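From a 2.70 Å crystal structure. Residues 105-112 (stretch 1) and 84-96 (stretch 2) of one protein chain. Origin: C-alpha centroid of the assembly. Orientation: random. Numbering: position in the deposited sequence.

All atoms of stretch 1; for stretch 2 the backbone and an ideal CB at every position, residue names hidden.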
# COMPACT_ATOMS: atom_id res chain seq x y z
N GLU A 105 -8.32 41.08 21.29
CA GLU A 105 -7.18 41.86 21.69
C GLU A 105 -6.72 42.71 20.50
O GLU A 105 -6.78 42.28 19.34
CB GLU A 105 -6.03 40.93 22.10
CG GLU A 105 -6.33 39.97 23.23
CD GLU A 105 -5.20 38.96 23.45
OE1 GLU A 105 -4.56 38.55 22.45
OE2 GLU A 105 -4.94 38.55 24.60
N ILE A 106 -6.26 43.92 20.77
CA ILE A 106 -5.78 44.79 19.71
C ILE A 106 -4.41 45.17 20.14
O ILE A 106 -4.25 45.84 21.14
CB ILE A 106 -6.69 46.01 19.52
CG1 ILE A 106 -8.03 45.54 18.95
CG2 ILE A 106 -6.06 47.02 18.57
CD1 ILE A 106 -9.17 46.52 19.06
N VAL A 107 -3.40 44.70 19.42
CA VAL A 107 -2.01 44.94 19.82
C VAL A 107 -1.43 45.98 18.90
O VAL A 107 -1.84 46.06 17.76
CB VAL A 107 -1.16 43.67 19.75
CG1 VAL A 107 -1.66 42.66 20.75
CG2 VAL A 107 -1.17 43.05 18.37
N ASP A 108 -0.50 46.78 19.39
CA ASP A 108 0.18 47.75 18.51
C ASP A 108 1.47 48.21 19.16
O ASP A 108 1.72 47.98 20.34
CB ASP A 108 -0.79 48.91 18.20
CG ASP A 108 -0.11 50.12 17.56
OD1 ASP A 108 0.38 50.02 16.41
OD2 ASP A 108 -0.08 51.19 18.21
N THR A 109 2.31 48.84 18.37
CA THR A 109 3.56 49.37 18.83
C THR A 109 3.57 50.86 18.54
O THR A 109 4.12 51.28 17.53
CB THR A 109 4.66 48.67 18.05
OG1 THR A 109 4.29 48.68 16.66
CG2 THR A 109 4.75 47.25 18.48
N PRO A 110 2.98 51.69 19.41
CA PRO A 110 2.80 53.11 19.08
C PRO A 110 4.08 53.92 18.88
O PRO A 110 4.10 54.84 18.08
CB PRO A 110 2.02 53.66 20.29
CG PRO A 110 1.45 52.47 20.96
CD PRO A 110 2.50 51.42 20.77
N GLY A 111 5.14 53.58 19.60
CA GLY A 111 6.42 54.27 19.43
C GLY A 111 6.88 54.46 18.00
O GLY A 111 7.38 55.53 17.65
N LEU A 112 6.70 53.43 17.16
CA LEU A 112 7.16 53.44 15.76
C LEU A 112 6.34 54.35 14.84
O LEU A 112 6.76 54.70 13.73
CB LEU A 112 7.09 52.02 15.20
CG LEU A 112 7.90 50.92 15.86
CD1 LEU A 112 7.44 49.56 15.38
CD2 LEU A 112 9.36 51.09 15.54
N UNK A 84 -9.60 53.48 24.51
CA UNK A 84 -9.01 54.71 23.96
C UNK A 84 -7.52 54.53 23.71
O UNK A 84 -6.76 54.20 24.61
CB UNK A 84 -9.24 55.89 24.91
N UNK A 85 -7.08 54.79 22.49
CA UNK A 85 -5.73 54.42 22.08
C UNK A 85 -4.76 55.56 22.25
O UNK A 85 -5.05 56.69 21.87
CB UNK A 85 -5.72 53.95 20.62
N UNK A 86 -3.59 55.24 22.81
CA UNK A 86 -2.55 56.22 23.15
C UNK A 86 -1.59 56.42 21.99
O UNK A 86 -1.15 55.45 21.38
CB UNK A 86 -1.78 55.78 24.39
N UNK A 87 -1.26 57.68 21.71
CA UNK A 87 -0.47 58.07 20.53
C UNK A 87 1.02 57.74 20.61
O UNK A 87 1.64 57.43 19.59
CB UNK A 87 -0.62 59.57 20.30
N UNK A 88 1.61 57.84 21.80
CA UNK A 88 3.01 57.47 21.96
C UNK A 88 3.32 56.87 23.33
O UNK A 88 3.08 57.50 24.37
CB UNK A 88 3.89 58.70 21.73
N UNK A 89 3.83 55.65 23.31
CA UNK A 89 4.46 55.01 24.46
C UNK A 89 5.48 54.05 23.88
O UNK A 89 5.12 53.21 23.06
CB UNK A 89 3.45 54.30 25.36
N UNK A 90 6.74 54.16 24.28
CA UNK A 90 7.78 53.26 23.76
C UNK A 90 7.70 51.86 24.39
O UNK A 90 8.64 51.40 25.04
CB UNK A 90 9.16 53.86 24.01
N UNK A 91 6.55 51.22 24.21
CA UNK A 91 6.32 49.84 24.61
C UNK A 91 5.26 49.27 23.68
O UNK A 91 4.62 49.99 22.94
CB UNK A 91 5.89 49.74 26.08
N UNK A 92 5.06 47.97 23.77
CA UNK A 92 3.90 47.33 23.21
C UNK A 92 2.65 47.70 23.99
O UNK A 92 2.70 48.04 25.18
CB UNK A 92 4.09 45.81 23.19
N UNK A 93 1.51 47.61 23.34
CA UNK A 93 0.27 47.88 24.02
C UNK A 93 -0.89 47.07 23.48
O UNK A 93 -0.92 46.68 22.31
CB UNK A 93 -0.05 49.37 23.93
N UNK A 94 -1.84 46.82 24.38
CA UNK A 94 -2.94 45.92 24.15
C UNK A 94 -4.23 46.57 24.58
O UNK A 94 -4.32 47.07 25.69
CB UNK A 94 -2.73 44.60 24.89
N UNK A 95 -5.24 46.53 23.71
CA UNK A 95 -6.55 47.08 24.01
C UNK A 95 -7.56 45.96 23.87
O UNK A 95 -7.51 45.20 22.92
CB UNK A 95 -6.89 48.26 23.10
N UNK A 96 -8.45 45.84 24.86
CA UNK A 96 -9.41 44.76 24.98
C UNK A 96 -10.82 45.36 25.02
O UNK A 96 -11.44 45.47 26.09
CB UNK A 96 -9.13 43.92 26.22

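Position 84 lies out of reach of stretch 1, with nothing of it within 5.5 Å of the ideal CB. Almost any side chain would fit; the residue is Ser 84, which makes no contact.

Position 85 points its CA-to-CB bond toward stretch 1, but across a gap. A long side chain is needed to cross it, apolar or polar. The residue is Met 85, present as selenomethionine. It reaches across, and its CE comes 4.0 Å from OD2 of Asp 108.

Positions 86 and 87 point sideways and away, with nothing of stretch 1 within 5.5 Å of their ideal CB atoms. Polar or charged side chains would suit both. They are Asp 86 and Glu 87, both poorly ordered.

Position 88 points away; stretch 1 sets no size limit here, and small, polar or longer side chains would suit. It is Ser 88.

Position 89 points sideways, and its ideal CB lies 5.2 Å from CG of Pro 110. Small, polar or modest apolar side chains would do. It is Ser 89. Its backbone O accepts a weak hydrogen bond from N of Gly 111, at 3.5 Å.

Position 90 has phi -76° and psi 60° and points away near Gly 111, which offers no side chain. Many polar residues would fit. It is Asp 90. Its end turns nearer, and OD1 lies 3.9 Å from CA of Gly 111. A CB on Gly 111 would sit 2.8 Å from this oxygen, a clash.

Position 91 points away into space free of stretch 1, so length is no obstacle. It is Arg 91.

Position 92 also points away, yet CG2 of Thr 109 is 5.0 Å from its ideal CB. A branched apolar side chain could fold back. Leu 92 does: CD1 lies 4.2 Å from CG2 of Thr 109.

Position 93 pairs with Asp 108 in the antiparallel sheet. Its N donates to O of Asp 108 and its O accepts from N of Asp 108, both at 3.0 Å. The CB is 4.5 Å from CG of Pro 110, which favours something small. It is Ser 93, with OG 3.3 Å from CG of Pro 110.

Position 94 is a non-hydrogen-bonded partner of Val 107, on the same face. Beta-branched or other apolar residues would suit. It is Ile 94, with CD1 4.0 Å from CG1 of Val 107.

Position 95 pairs with Ile 106 through two 2.8 Å hydrogen bonds, N to O in each direction. An apolar or aromatic side chain fits beside that isoleucine. It is Tyr 95, with CB 4.2 Å from CB of Ile 106.

Position 96 points away, but the carboxylate of Glu 105 invites a long basic residue. Lys 96 answers with a long salt bridge, NZ to OE2 of Glu 105 at 3.8 Å.

Stretch 2 84-96: SMDESSDRLSIYK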
# COMPACT_ATOMS: atom_id res chain seq x y z
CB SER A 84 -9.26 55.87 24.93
OG SER A 84 -8.19 56.80 24.92
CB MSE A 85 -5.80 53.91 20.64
CG MSE A 85 -6.21 52.43 20.65
SE MSE A 85 -6.02 51.55 18.89
CE MSE A 85 -4.05 51.62 18.73
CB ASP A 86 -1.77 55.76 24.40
CG ASP A 86 -0.78 56.82 24.91
OD1 ASP A 86 -1.18 57.99 25.15
OD2 ASP A 86 0.41 56.48 25.09
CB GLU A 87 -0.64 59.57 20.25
CG GLU A 87 -2.06 59.99 19.87
CD GLU A 87 -2.49 59.45 18.52
OE1 GLU A 87 -1.73 59.61 17.54
OE2 GLU A 87 -3.60 58.88 18.43
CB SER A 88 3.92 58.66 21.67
OG SER A 88 5.26 58.23 21.47
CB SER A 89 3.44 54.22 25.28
OG SER A 89 3.29 52.89 24.79
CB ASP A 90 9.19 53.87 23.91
CG ASP A 90 9.51 54.89 22.82
OD1 ASP A 90 9.66 54.48 21.64
OD2 ASP A 90 9.60 56.09 23.14
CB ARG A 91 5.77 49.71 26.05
CG ARG A 91 6.51 50.41 27.17
CD ARG A 91 7.80 49.71 27.56
NE ARG A 91 8.60 50.57 28.44
CZ ARG A 91 9.85 50.33 28.82
NH1 ARG A 91 10.51 49.25 28.40
NH2 ARG A 91 10.46 51.20 29.63
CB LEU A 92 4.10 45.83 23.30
CG LEU A 92 2.99 44.88 22.88
CD1 LEU A 92 2.96 44.77 21.37
CD2 LEU A 92 3.23 43.52 23.52
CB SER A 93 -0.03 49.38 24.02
OG SER A 93 0.29 49.97 22.77
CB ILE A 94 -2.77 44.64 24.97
CG1 ILE A 94 -1.38 44.06 24.72
CG2 ILE A 94 -3.87 43.64 24.61
CD1 ILE A 94 -1.30 42.56 24.74
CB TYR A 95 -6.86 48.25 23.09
CG TYR A 95 -5.72 49.24 23.02
CD1 TYR A 95 -5.62 50.29 23.93
CD2 TYR A 95 -4.72 49.10 22.07
CE1 TYR A 95 -4.55 51.18 23.87
CE2 TYR A 95 -3.65 49.97 22.01
CZ TYR A 95 -3.56 51.02 22.90
OH TYR A 95 -2.48 51.89 22.77
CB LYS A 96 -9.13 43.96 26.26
CG LYS A 96 -7.96 42.98 26.16
CD LYS A 96 -7.46 42.57 27.54
CE LYS A 96 -6.64 41.29 27.50
NZ LYS A 96 -7.43 40.09 27.09
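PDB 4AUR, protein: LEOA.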